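Electron transfer flavoprotein, alpha subunit (Thermotoga maritima, PDB 7KOE) probably carries electrons through bound flavin-adenine dinucleotide, as the FAD-binding alpha subunit of an electron transfer flavoprotein complex. Local coordinates at residues 19-31 and 163-177. Residues are numbered along the deposited sequence; the frame is centred on the assembly and turned at random.
Sequences HPVSWELIGKARD and VRPGVMKELPPDPER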
ATOM      1  N   HIS B  19      40.017 -42.780  -1.898  1.00 61.50           N
ATOM      2  CA  HIS B  19      38.626 -42.475  -2.169  1.00 61.50           C
ATOM      3  C   HIS B  19      38.536 -41.676  -3.463  1.00 61.50           C
ATOM      4  O   HIS B  19      39.455 -40.923  -3.795  1.00 61.50           O
ATOM      5  CB  HIS B  19      38.012 -41.678  -1.018  1.00 61.50           C
ATOM      6  CG  HIS B  19      36.537 -41.878  -0.859  1.00 61.50           C
ATOM      7  ND1 HIS B  19      35.605 -41.143  -1.560  1.00 61.50           N
ATOM      8  CD2 HIS B  19      35.832 -42.733  -0.082  1.00 61.50           C
ATOM      9  CE1 HIS B  19      34.391 -41.536  -1.221  1.00 61.50           C
ATOM     10  NE2 HIS B  19      34.500 -42.499  -0.325  1.00 61.50           N
ATOM     11  N   PRO B  20      37.458 -41.852  -4.230  1.00 60.64           N
ATOM     12  CA  PRO B  20      37.289 -41.052  -5.453  1.00 60.64           C
ATOM     13  C   PRO B  20      37.169 -39.560  -5.212  1.00 60.64           C
ATOM     14  O   PRO B  20      37.526 -38.793  -6.107  1.00 60.64           O
ATOM     15  CB  PRO B  20      36.004 -41.619  -6.063  1.00 60.64           C
ATOM     16  CG  PRO B  20      35.970 -43.014  -5.593  1.00 60.64           C
ATOM     17  CD  PRO B  20      36.549 -43.010  -4.210  1.00 60.64           C
ATOM     18  N   VAL B  21      36.745 -39.125  -4.019  1.00 58.52           N
ATOM     19  CA  VAL B  21      36.612 -37.700  -3.721  1.00 58.52           C
ATOM     20  C   VAL B  21      37.973 -37.010  -3.653  1.00 58.52           C
ATOM     21  O   VAL B  21      38.056 -35.786  -3.822  1.00 58.52           O
ATOM     22  CB  VAL B  21      35.810 -37.513  -2.412  1.00 58.52           C
ATOM     23  CG1 VAL B  21      36.619 -37.934  -1.191  1.00 58.52           C
ATOM     24  CG2 VAL B  21      35.296 -36.087  -2.259  1.00 58.52           C
ATOM     25  N   SER B  22      39.053 -37.775  -3.457  1.00 57.06           N
ATOM     26  CA  SER B  22      40.389 -37.197  -3.386  1.00 57.06           C
ATOM     27  C   SER B  22      40.813 -36.603  -4.720  1.00 57.06           C
ATOM     28  O   SER B  22      41.560 -35.621  -4.750  1.00 57.06           O
ATOM     29  CB  SER B  22      41.385 -38.261  -2.944  1.00 57.06           C
ATOM     30  OG  SER B  22      41.036 -38.773  -1.672  1.00 57.06           O
ATOM     31  N   TRP B  23      40.322 -37.159  -5.825  1.00 61.66           N
ATOM     32  CA  TRP B  23      40.658 -36.671  -7.150  1.00 61.66           C
ATOM     33  C   TRP B  23      39.584 -35.778  -7.750  1.00 61.66           C
ATOM     34  O   TRP B  23      39.838 -35.138  -8.774  1.00 61.66           O
ATOM     35  CB  TRP B  23      40.933 -37.849  -8.085  1.00 61.66           C
ATOM     36  CG  TRP B  23      41.904 -38.823  -7.509  1.00 61.66           C
ATOM     37  CD1 TRP B  23      43.064 -38.537  -6.847  1.00 61.66           C
ATOM     38  CD2 TRP B  23      41.800 -40.245  -7.538  1.00 61.66           C
ATOM     39  NE1 TRP B  23      43.688 -39.695  -6.463  1.00 61.66           N
ATOM     40  CE2 TRP B  23      42.932 -40.760  -6.877  1.00 61.66           C
ATOM     41  CE3 TRP B  23      40.860 -41.135  -8.061  1.00 61.66           C
ATOM     42  CZ2 TRP B  23      43.148 -42.124  -6.727  1.00 61.66           C
ATOM     43  CZ3 TRP B  23      41.074 -42.488  -7.912  1.00 61.66           C
ATOM     44  CH2 TRP B  23      42.210 -42.972  -7.249  1.00 61.66           C
ATOM     45  N   GLU B  24      38.395 -35.721  -7.149  1.00 62.49           N
ATOM     46  CA  GLU B  24      37.413 -34.724  -7.555  1.00 62.49           C
ATOM     47  C   GLU B  24      37.702 -33.376  -6.915  1.00 62.49           C
ATOM     48  O   GLU B  24      37.316 -32.339  -7.461  1.00 62.49           O
ATOM     49  CB  GLU B  24      36.003 -35.186  -7.196  1.00 62.49           C
ATOM     50  CG  GLU B  24      35.731 -36.619  -7.589  1.00 62.49           C
ATOM     51  CD  GLU B  24      34.267 -36.949  -7.750  1.00 62.49           C
ATOM     52  OE1 GLU B  24      33.760 -37.787  -6.978  1.00 62.49           O
ATOM     53  OE2 GLU B  24      33.633 -36.411  -8.673  1.00 62.49           O
ATOM     54  N   LEU B  25      38.381 -33.374  -5.769  1.00 54.91           N
ATOM     55  CA  LEU B  25      38.804 -32.133  -5.138  1.00 54.91           C
ATOM     56  C   LEU B  25      40.120 -31.622  -5.687  1.00 54.91           C
ATOM     57  O   LEU B  25      40.359 -30.410  -5.674  1.00 54.91           O
ATOM     58  CB  LEU B  25      38.935 -32.320  -3.628  1.00 54.91           C
ATOM     59  CG  LEU B  25      37.633 -32.586  -2.885  1.00 54.91           C
ATOM     60  CD1 LEU B  25      37.857 -32.419  -1.403  1.00 54.91           C
ATOM     61  CD2 LEU B  25      36.538 -31.670  -3.387  1.00 54.91           C
ATOM     62  N   ILE B  26      40.986 -32.527  -6.140  1.00 56.09           N
ATOM     63  CA  ILE B  26      42.191 -32.126  -6.854  1.00 56.09           C
ATOM     64  C   ILE B  26      41.816 -31.448  -8.166  1.00 56.09           C
ATOM     65  O   ILE B  26      42.377 -30.407  -8.529  1.00 56.09           O
ATOM     66  CB  ILE B  26      43.102 -33.353  -7.053  1.00 56.09           C
ATOM     67  CG1 ILE B  26      43.999 -33.546  -5.831  1.00 56.09           C
ATOM     68  CG2 ILE B  26      43.937 -33.254  -8.311  1.00 56.09           C
ATOM     69  CD1 ILE B  26      44.653 -34.897  -5.772  1.00 56.09           C
ATOM     70  N   GLY B  27      40.818 -31.993  -8.864  1.00 58.14           N
ATOM     71  CA  GLY B  27      40.341 -31.361 -10.080  1.00 58.14           C
ATOM     72  C   GLY B  27      39.559 -30.088  -9.833  1.00 58.14           C
ATOM     73  O   GLY B  27      39.555 -29.187 -10.677  1.00 58.14           O
ATOM     74  N   LYS B  28      38.886 -29.992  -8.686  1.00 57.23           N
ATOM     75  CA  LYS B  28      38.155 -28.772  -8.364  1.00 57.23           C
ATOM     76  C   LYS B  28      39.107 -27.658  -7.953  1.00 57.23           C
ATOM     77  O   LYS B  28      38.892 -26.490  -8.298  1.00 57.23           O
ATOM     78  CB  LYS B  28      37.133 -29.047  -7.261  1.00 57.23           C
ATOM     79  CG  LYS B  28      36.351 -27.831  -6.789  1.00 57.23           C
ATOM     80  CD  LYS B  28      35.609 -27.162  -7.930  1.00 57.23           C
ATOM     81  CE  LYS B  28      35.249 -25.734  -7.576  1.00 57.23           C
ATOM     82  NZ  LYS B  28      34.602 -25.023  -8.709  1.00 57.23           N
ATOM     83  N   ALA B  29      40.175 -28.004  -7.232  1.00 55.29           N
ATOM     84  CA  ALA B  29      41.158 -27.008  -6.825  1.00 55.29           C
ATOM     85  C   ALA B  29      41.959 -26.471  -8.003  1.00 55.29           C
ATOM     86  O   ALA B  29      42.513 -25.371  -7.903  1.00 55.29           O
ATOM     87  CB  ALA B  29      42.092 -27.598  -5.773  1.00 55.29           C
ATOM     88  N   ARG B  30      42.039 -27.222  -9.107  1.00 60.20           N
ATOM     89  CA  ARG B  30      42.599 -26.680 -10.341  1.00 60.20           C
ATOM     90  C   ARG B  30      41.749 -25.534 -10.870  1.00 60.20           C
ATOM     91  O   ARG B  30      42.281 -24.510 -11.311  1.00 60.20           O
ATOM     92  CB  ARG B  30      42.716 -27.778 -11.396  1.00 60.20           C
ATOM     93  CG  ARG B  30      43.834 -28.760 -11.142  1.00 60.20           C
ATOM     94  CD  ARG B  30      45.152 -28.040 -10.958  1.00 60.20           C
ATOM     95  NE  ARG B  30      45.742 -27.610 -12.218  1.00 60.20           N
ATOM     96  CZ  ARG B  30      46.759 -26.760 -12.304  1.00 60.20           C
ATOM     97  NH1 ARG B  30      47.292 -26.253 -11.201  1.00 60.20           N
ATOM     98  NH2 ARG B  30      47.244 -26.419 -13.490  1.00 60.20           N
ATOM     99  N   ASP B  31      40.424 -25.687 -10.828  1.00 58.33           N
ATOM    100  CA  ASP B  31      39.538 -24.588 -11.179  1.00 58.33           C
ATOM    101  C   ASP B  31      39.549 -23.489 -10.128  1.00 58.33           C
ATOM    102  O   ASP B  31      39.183 -22.350 -10.435  1.00 58.33           O
ATOM    103  CB  ASP B  31      38.116 -25.106 -11.379  1.00 58.33           C
ATOM    104  CG  ASP B  31      37.985 -25.981 -12.609  1.00 58.33           C
ATOM    105  OD1 ASP B  31      38.749 -25.771 -13.574  1.00 58.33           O
ATOM    106  OD2 ASP B  31      37.116 -26.878 -12.612  1.00 58.33           O
ATOM    107  N   VAL B 163      34.010 -30.793   1.556  1.00 41.84           N
ATOM    108  CA  VAL B 163      33.247 -30.767   0.314  1.00 41.84           C
ATOM    109  C   VAL B 163      32.543 -32.099   0.122  1.00 41.84           C
ATOM    110  O   VAL B 163      33.135 -33.161   0.337  1.00 41.84           O
ATOM    111  CB  VAL B 163      34.155 -30.453  -0.889  1.00 41.84           C
ATOM    112  CG1 VAL B 163      33.334 -30.074  -2.104  1.00 41.84           C
ATOM    113  CG2 VAL B 163      35.136 -29.359  -0.549  1.00 41.84           C
ATOM    114  N   ARG B 164      31.286 -32.033  -0.314  1.00 45.28           N
ATOM    115  CA  ARG B 164      30.457 -33.221  -0.476  1.00 45.28           C
ATOM    116  C   ARG B 164      30.975 -34.086  -1.619  1.00 45.28           C
ATOM    117  O   ARG B 164      31.268 -33.562  -2.699  1.00 45.28           O
ATOM    118  CB  ARG B 164      29.010 -32.806  -0.732  1.00 45.28           C
ATOM    119  CG  ARG B 164      28.132 -33.896  -1.309  1.00 45.28           C
ATOM    120  CD  ARG B 164      26.755 -33.370  -1.646  1.00 45.28           C
ATOM    121  NE  ARG B 164      25.948 -33.171  -0.450  1.00 45.28           N
ATOM    122  CZ  ARG B 164      24.737 -32.630  -0.447  1.00 45.28           C
ATOM    123  NH1 ARG B 164      24.185 -32.224  -1.581  1.00 45.28           N
ATOM    124  NH2 ARG B 164      24.078 -32.495   0.692  1.00 45.28           N
ATOM    125  N   PRO B 165      31.118 -35.399  -1.420  1.00 46.23           N
ATOM    126  CA  PRO B 165      31.625 -36.270  -2.488  1.00 46.23           C
ATOM    127  C   PRO B 165      30.611 -36.428  -3.610  1.00 46.23           C
ATOM    128  O   PRO B 165      29.498 -36.914  -3.396  1.00 46.23           O
ATOM    129  CB  PRO B 165      31.881 -37.599  -1.767  1.00 46.23           C
ATOM    130  CG  PRO B 165      31.944 -37.249  -0.318  1.00 46.23           C
ATOM    131  CD  PRO B 165      30.975 -36.129  -0.153  1.00 46.23           C
ATOM    132  N   GLY B 166      31.001 -36.009  -4.810  1.00 53.51           N
ATOM    133  CA  GLY B 166      30.202 -36.186  -6.005  1.00 53.51           C
ATOM    134  C   GLY B 166      29.770 -34.903  -6.679  1.00 53.51           C
ATOM    135  O   GLY B 166      29.354 -34.941  -7.844  1.00 53.51           O
ATOM    136  N   VAL B 167      29.847 -33.763  -5.992  1.00 54.53           N
ATOM    137  CA  VAL B 167      29.393 -32.517  -6.597  1.00 54.53           C
ATOM    138  C   VAL B 167      30.453 -31.922  -7.520  1.00 54.53           C
ATOM    139  O   VAL B 167      30.114 -31.183  -8.454  1.00 54.53           O
ATOM    140  CB  VAL B 167      28.945 -31.548  -5.484  1.00 54.53           C
ATOM    141  CG1 VAL B 167      30.132 -31.015  -4.686  1.00 54.53           C
ATOM    142  CG2 VAL B 167      28.085 -30.421  -6.046  1.00 54.53           C
ATOM    143  N   MET B 168      31.721 -32.267  -7.327  1.00 59.89           N
ATOM    144  CA  MET B 168      32.777 -31.821  -8.218  1.00 59.89           C
ATOM    145  C   MET B 168      32.997 -32.858  -9.315  1.00 59.89           C
ATOM    146  O   MET B 168      32.419 -33.945  -9.299  1.00 59.89           O
ATOM    147  CB  MET B 168      34.057 -31.560  -7.431  1.00 59.89           C
ATOM    148  CG  MET B 168      33.857 -30.585  -6.289  1.00 59.89           C
ATOM    149  SD  MET B 168      32.774 -29.223  -6.764  1.00 59.89           S
ATOM    150  CE  MET B 168      32.835 -28.204  -5.297  1.00 59.89           C
ATOM    151  N   LYS B 169      33.813 -32.498 -10.301  1.00 62.70           N
ATOM    152  CA  LYS B 169      34.048 -33.356 -11.454  1.00 62.70           C
ATOM    153  C   LYS B 169      35.528 -33.694 -11.559  1.00 62.70           C
ATOM    154  O   LYS B 169      36.395 -32.867 -11.265  1.00 62.70           O
ATOM    155  CB  LYS B 169      33.550 -32.711 -12.763  1.00 62.70           C
ATOM    156  CG  LYS B 169      32.072 -32.977 -13.082  1.00 62.70           C
ATOM    157  CD  LYS B 169      31.118 -32.167 -12.213  1.00 62.70           C
ATOM    158  CE  LYS B 169      29.668 -32.445 -12.558  1.00 62.70           C
ATOM    159  NZ  LYS B 169      28.740 -31.791 -11.595  1.00 62.70           N
ATOM    160  N   GLU B 170      35.800 -34.925 -11.978  1.00 70.14           N
ATOM    161  CA  GLU B 170      37.159 -35.437 -12.049  1.00 70.14           C
ATOM    162  C   GLU B 170      37.897 -34.906 -13.272  1.00 70.14           C
ATOM    163  O   GLU B 170      37.302 -34.629 -14.318  1.00 70.14           O
ATOM    164  CB  GLU B 170      37.155 -36.965 -12.102  1.00 70.14           C
ATOM    165  CG  GLU B 170      37.368 -37.655 -10.775  1.00 70.14           C
ATOM    166  CD  GLU B 170      37.160 -39.153 -10.875  1.00 70.14           C
ATOM    167  OE1 GLU B 170      36.726 -39.615 -11.949  1.00 70.14           O
ATOM    168  OE2 GLU B 170      37.430 -39.867  -9.887  1.00 70.14           O
ATOM    169  N   LEU B 171      39.206 -34.768 -13.127  1.00 69.41           N
ATOM    170  CA  LEU B 171      40.100 -34.626 -14.263  1.00 69.41           C
ATOM    171  C   LEU B 171      40.626 -35.996 -14.674  1.00 69.41           C
ATOM    172  O   LEU B 171      40.826 -36.868 -13.822  1.00 69.41           O
ATOM    173  CB  LEU B 171      41.269 -33.711 -13.916  1.00 69.41           C
ATOM    174  CG  LEU B 171      40.983 -32.214 -13.840  1.00 69.41           C
ATOM    175  CD1 LEU B 171      42.203 -31.463 -13.336  1.00 69.41           C
ATOM    176  CD2 LEU B 171      40.552 -31.690 -15.198  1.00 69.41           C
ATOM    177  N   PRO B 172      40.837 -36.234 -15.970  1.00 69.58           N
ATOM    178  CA  PRO B 172      41.351 -37.533 -16.395  1.00 69.58           C
ATOM    179  C   PRO B 172      42.813 -37.686 -16.014  1.00 69.58           C
ATOM    180  O   PRO B 172      43.559 -36.693 -15.954  1.00 69.58           O
ATOM    181  CB  PRO B 172      41.168 -37.508 -17.923  1.00 69.58           C
ATOM    182  CG  PRO B 172      40.182 -36.411 -18.180  1.00 69.58           C
ATOM    183  CD  PRO B 172      40.451 -35.398 -17.119  1.00 69.58           C
ATOM    184  N   PRO B 173      43.266 -38.913 -15.725  1.00 71.11           N
ATOM    185  CA  PRO B 173      44.672 -39.111 -15.337  1.00 71.11           C
ATOM    186  C   PRO B 173      45.635 -38.918 -16.499  1.00 71.11           C
ATOM    187  O   PRO B 173      45.654 -39.705 -17.450  1.00 71.11           O
ATOM    188  CB  PRO B 173      44.697 -40.554 -14.817  1.00 71.11           C
ATOM    189  CG  PRO B 173      43.522 -41.213 -15.444  1.00 71.11           C
ATOM    190  CD  PRO B 173      42.480 -40.154 -15.624  1.00 71.11           C
ATOM    191  N   ASP B 174      46.441 -37.863 -16.424  1.00 74.30           N
ATOM    192  CA  ASP B 174      47.380 -37.520 -17.485  1.00 74.30           C
ATOM    193  C   ASP B 174      48.803 -37.786 -17.018  1.00 74.30           C
ATOM    194  O   ASP B 174      49.277 -37.113 -16.090  1.00 74.30           O
ATOM    195  CB  ASP B 174      47.216 -36.054 -17.888  1.00 74.30           C
ATOM    196  CG  ASP B 174      47.724 -35.773 -19.287  1.00 74.30           C
ATOM    197  OD1 ASP B 174      48.237 -36.707 -19.938  1.00 74.30           O
ATOM    198  OD2 ASP B 174      47.603 -34.615 -19.739  1.00 74.30           O
ATOM    199  N   PRO B 175      49.527 -38.730 -17.622  1.00 75.51           N
ATOM    200  CA  PRO B 175      50.914 -38.994 -17.217  1.00 75.51           C
ATOM    201  C   PRO B 175      51.930 -37.985 -17.728  1.00 75.51           C
ATOM    202  O   PRO B 175      53.129 -38.182 -17.508  1.00 75.51           O
ATOM    203  CB  PRO B 175      51.190 -40.383 -17.824  1.00 75.51           C
ATOM    204  CG  PRO B 175      49.857 -40.907 -18.280  1.00 75.51           C
ATOM    205  CD  PRO B 175      49.059 -39.702 -18.620  1.00 75.51           C
ATOM    206  N   GLU B 176      51.487 -36.924 -18.407  1.00 77.04           N
ATOM    207  CA  GLU B 176      52.411 -35.922 -18.925  1.00 77.04           C
ATOM    208  C   GLU B 176      52.997 -35.073 -17.804  1.00 77.04           C
ATOM    209  O   GLU B 176      54.207 -34.819 -17.778  1.00 77.04           O
ATOM    210  CB  GLU B 176      51.692 -35.044 -19.951  1.00 77.04           C
ATOM    211  CG  GLU B 176      52.467 -33.817 -20.406  1.00 77.04           C
ATOM    212  CD  GLU B 176      51.555 -32.697 -20.868  1.00 77.04           C
ATOM    213  OE1 GLU B 176      50.852 -32.113 -20.017  1.00 77.04           O
ATOM    214  OE2 GLU B 176      51.538 -32.400 -22.081  1.00 77.04           O
ATOM    215  N   ARG B 177      52.166 -34.640 -16.865  1.00 69.88           N
ATOM    216  CA  ARG B 177      52.607 -33.726 -15.826  1.00 69.88           C
ATOM    217  C   ARG B 177      53.258 -34.480 -14.676  1.00 69.88           C
ATOM    218  O   ARG B 177      52.879 -35.608 -14.351  1.00 69.88           O
ATOM    219  CB  ARG B 177      51.433 -32.896 -15.308  1.00 69.88           C
ATOM    220  CG  ARG B 177      50.199 -33.702 -14.936  1.00 69.88           C
ATOM    221  CD  ARG B 177      49.083 -32.774 -14.495  1.00 69.88           C
ATOM    222  NE  ARG B 177      49.539 -31.851 -13.462  1.00 69.88           N
ATOM    223  CZ  ARG B 177      49.119 -30.596 -13.345  1.00 69.88           C
ATOM    224  NH1 ARG B 177      48.232 -30.111 -14.201  1.00 69.88           N
ATOM    225  NH2 ARG B 177      49.589 -29.827 -12.372  1.00 69.88           N
TER
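R30 and R177 share one carboxylate oxygen, OD1 of D63, which takes a salt bridge from NH1 of R30 and another from NH2 of R177. Their side chains approach head-on with the guanidinium planes 77° apart, and the edge of R177 meets one face of R30: R177 NH2 lies over the centre of the R30 guanidinium, 4.2 Å from R30 CZ. The carboxylate they share probably offsets the two like charges. Beside this pair L171 reaches in from the loop: its CD1 sits 3.8 Å from G27 CA and equally close to R30 CG, resting where the glycine leaves the helix surface flat.

Helix 21-33 is the connection of a right-handed beta-alpha-beta crossover between parallel strands 6-9 and 40-46 of the Rossmann-like domain. The loop after strand 160-163 runs across its outer side on the way to edge strand 181-185. In the type II turn R164-V167 that begins the crossing, P165 CB packs 3.8 Å from V21 CG2. At the end of strand 160-163, L25 and V163 run antiparallel, flank to flank, with L25 CD2 3.7 Å from V163 CB. M168 bends at chi2 (-40°) to carry its thioether obliquely across the aliphatic part of K28, SD being 3.7 Å from K28 CD, while K28 NZ continues to the carbonyl oxygen of L127. E24 and E170 touch through their methylenes, CG to CG at 3.7 Å; the E24 carboxylate is salt-bridged to R281 of the neighbouring Electron transfer flavoprotein chain. E170 OE1 makes long, weak ion pairs with R60 and with R281 of that chain, and OE2 lies near the plane of the W23 indole, at its CE3 edge.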